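Local coordinates for protein RTX toxin RtxA (Vibrio vulnificus MO6-24/O, PDB 6IMP) that forms the alpha/beta hydrolase-fold effector domain of a MARTX toxin and is probably a hydrolase contributing to virulence, at residues V133-Y138 and R155-Y160. Sequence-based numbering, arbitrary orientation.
Sequences VNLRGY and RTMFNY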
loop_
_atom_site.group_PDB
_atom_site.type_symbol
_atom_site.label_atom_id
_atom_site.label_comp_id
_atom_site.label_asym_id
_atom_site.label_seq_id
_atom_site.Cartn_x
_atom_site.Cartn_y
_atom_site.Cartn_z
ATOM N N VAL A 133 0.718 3.554 -7.883
ATOM C CA VAL A 133 2.003 3.139 -8.452
ATOM C C VAL A 133 2.458 1.805 -7.865
ATOM O O VAL A 133 2.398 1.589 -6.648
ATOM C CB VAL A 133 3.074 4.205 -8.185
ATOM C CG1 VAL A 133 4.439 3.755 -8.676
ATOM C CG2 VAL A 133 2.671 5.501 -8.860
ATOM N N ASN A 134 2.889 0.908 -8.747
ATOM C CA ASN A 134 3.482 -0.366 -8.339
ATOM C C ASN A 134 4.802 -0.173 -7.591
ATOM O O ASN A 134 5.707 0.513 -8.055
ATOM C CB ASN A 134 3.764 -1.241 -9.559
ATOM C CG ASN A 134 2.530 -1.905 -10.104
ATOM O OD1 ASN A 134 1.887 -2.703 -9.429
ATOM N ND2 ASN A 134 2.212 -1.610 -11.348
ATOM N N LEU A 135 4.927 -0.866 -6.474
ATOM C CA LEU A 135 6.212 -1.076 -5.824
ATOM C C LEU A 135 7.103 -1.918 -6.726
ATOM O O LEU A 135 6.608 -2.608 -7.627
ATOM C CB LEU A 135 5.997 -1.809 -4.513
ATOM C CG LEU A 135 5.004 -1.114 -3.586
ATOM C CD1 LEU A 135 4.436 -2.086 -2.570
ATOM C CD2 LEU A 135 5.688 0.063 -2.910
ATOM N N ARG A 136 8.410 -1.890 -6.480
ATOM C CA ARG A 136 9.330 -2.725 -7.254
ATOM C C ARG A 136 8.855 -4.182 -7.331
ATOM O O ARG A 136 8.473 -4.772 -6.321
ATOM C CB ARG A 136 10.730 -2.698 -6.662
ATOM C CG ARG A 136 10.851 -3.419 -5.337
ATOM C CD ARG A 136 12.229 -3.230 -4.767
ATOM N NE ARG A 136 12.457 -1.852 -4.360
ATOM C CZ ARG A 136 13.632 -1.382 -3.962
ATOM N NH1 ARG A 136 13.749 -0.109 -3.611
ATOM N NH2 ARG A 136 14.683 -2.193 -3.877
ATOM N N GLY A 137 8.877 -4.742 -8.536
ATOM C CA GLY A 137 8.585 -6.164 -8.749
ATOM C C GLY A 137 7.119 -6.438 -9.017
ATOM O O GLY A 137 6.727 -7.584 -9.272
ATOM N N TYR A 138 6.321 -5.372 -8.991
ATOM C CA TYR A 138 4.885 -5.457 -9.127
ATOM C C TYR A 138 4.472 -4.675 -10.349
ATOM O O TYR A 138 5.037 -3.615 -10.639
ATOM C CB TYR A 138 4.213 -4.864 -7.899
ATOM C CG TYR A 138 4.160 -5.811 -6.730
ATOM C CD1 TYR A 138 3.174 -6.785 -6.655
ATOM C CD2 TYR A 138 5.082 -5.726 -5.691
ATOM C CE1 TYR A 138 3.093 -7.639 -5.572
ATOM C CE2 TYR A 138 5.012 -6.582 -4.602
ATOM C CZ TYR A 138 4.016 -7.540 -4.547
ATOM O OH TYR A 138 3.944 -8.415 -3.476
ATOM N N ARG A 155 8.546 6.201 -0.679
ATOM C CA ARG A 155 9.024 7.567 -0.498
ATOM C C ARG A 155 9.204 8.248 -1.841
ATOM O O ARG A 155 8.980 9.457 -1.976
ATOM C CB ARG A 155 10.343 7.576 0.263
ATOM C CG ARG A 155 10.406 6.573 1.405
ATOM C CD ARG A 155 11.027 7.197 2.631
ATOM N NE ARG A 155 11.003 6.317 3.794
ATOM C CZ ARG A 155 12.079 5.805 4.389
ATOM N NH1 ARG A 155 13.297 6.033 3.904
ATOM N NH2 ARG A 155 11.942 5.046 5.480
ATOM N N THR A 156 9.645 7.474 -2.827
ATOM C CA THR A 156 9.658 7.940 -4.200
ATOM C C THR A 156 8.281 8.457 -4.526
ATOM O O THR A 156 8.114 9.613 -4.917
ATOM C CB THR A 156 10.001 6.805 -5.168
ATOM O OG1 THR A 156 11.298 6.302 -4.855
ATOM C CG2 THR A 156 9.974 7.295 -6.620
ATOM N N MET A 157 7.292 7.599 -4.306
ATOM C CA MET A 157 5.920 7.905 -4.641
ATOM C C MET A 157 5.473 9.138 -3.900
ATOM O O MET A 157 4.848 10.010 -4.478
ATOM C CB MET A 157 5.017 6.744 -4.279
ATOM C CG MET A 157 5.114 5.577 -5.228
ATOM S SD MET A 157 4.183 4.223 -4.516
ATOM C CE MET A 157 5.164 2.816 -5.012
ATOM N N PHE A 158 5.791 9.212 -2.617
ATOM C CA PHE A 158 5.510 10.427 -1.865
ATOM C C PHE A 158 6.122 11.629 -2.556
ATOM O O PHE A 158 5.414 12.542 -2.967
ATOM C CB PHE A 158 6.039 10.351 -0.442
ATOM C CG PHE A 158 5.520 11.446 0.438
ATOM C CD1 PHE A 158 4.148 11.620 0.606
ATOM C CD2 PHE A 158 6.381 12.303 1.095
ATOM C CE1 PHE A 158 3.649 12.618 1.418
ATOM C CE2 PHE A 158 5.887 13.306 1.913
ATOM C CZ PHE A 158 4.519 13.468 2.068
ATOM N N ASN A 159 7.438 11.592 -2.731
ATOM C CA ASN A 159 8.174 12.729 -3.264
ATOM C C ASN A 159 7.604 13.175 -4.601
ATOM O O ASN A 159 7.495 14.366 -4.847
ATOM C CB ASN A 159 9.662 12.410 -3.395
ATOM C CG ASN A 159 10.368 12.366 -2.052
ATOM O OD1 ASN A 159 10.121 13.195 -1.166
ATOM N ND2 ASN A 159 11.260 11.400 -1.897
ATOM N N TYR A 160 7.162 12.227 -5.423
ATOM C CA TYR A 160 6.508 12.567 -6.705
ATOM C C TYR A 160 5.278 13.470 -6.538
ATOM O O TYR A 160 5.028 14.356 -7.362
ATOM C CB TYR A 160 6.115 11.305 -7.480
ATOM C CG TYR A 160 5.243 11.591 -8.676
ATOM C CD1 TYR A 160 5.740 12.298 -9.760
ATOM C CD2 TYR A 160 3.915 11.190 -8.708
ATOM C CE1 TYR A 160 4.945 12.592 -10.862
ATOM C CE2 TYR A 160 3.112 11.461 -9.810
ATOM C CZ TYR A 160 3.632 12.167 -10.887
ATOM O OH TYR A 160 2.845 12.441 -11.987
#
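Met157 reaches from its helix to the end of a strand and lies against Val133 and Leu135. Its SD is 3.8 Å from CB of Val133, and the two side chains run past each other in opposite directions. CG of Met157 rests on the same valine, near CB and CG1. Rotation about the CG-SD bond (chi3 -144°) bends the chain and swings CE toward the loop. CE then lies 3.4 Å from the carbonyl O of Val133 and 3.5 Å from CD2 of Leu135. The leucine meets the methionine at about a right angle, with CD2 as the touching branch. No hydrogen bond joins the segments; the contact is buried van der Waals packing, including CE against backbone carbonyl oxygens.

In the alpha/beta hydrolase fold, helix 147-164 packs on the central sheet. It links strand 129-133 to parallel strand 172-177, a beta-alpha-beta crossover that passes strand 101-105 between them. Met157 bridges the helix and the start of the loop after strand 129-133.

Further bonds hold the loop. Leu135 N bonds to NE2 of His106, and the Leu135 side chain also packs on Leu150 and on Ile183 of helix 180-192. OD1 of Asn134 accepts from Ala112 N, and its ND2 donates to Glu113 OE1 and Thr80 O. A type II beta turn follows from Leu135 to Tyr138, closed by Tyr138 N on Leu135 O at 3.1 Å. Gly137, its third residue, has the positive phi (91°) of this turn type. Arg136 ties the turn back to helix 147-164 through a salt bridge from NE to Asp153.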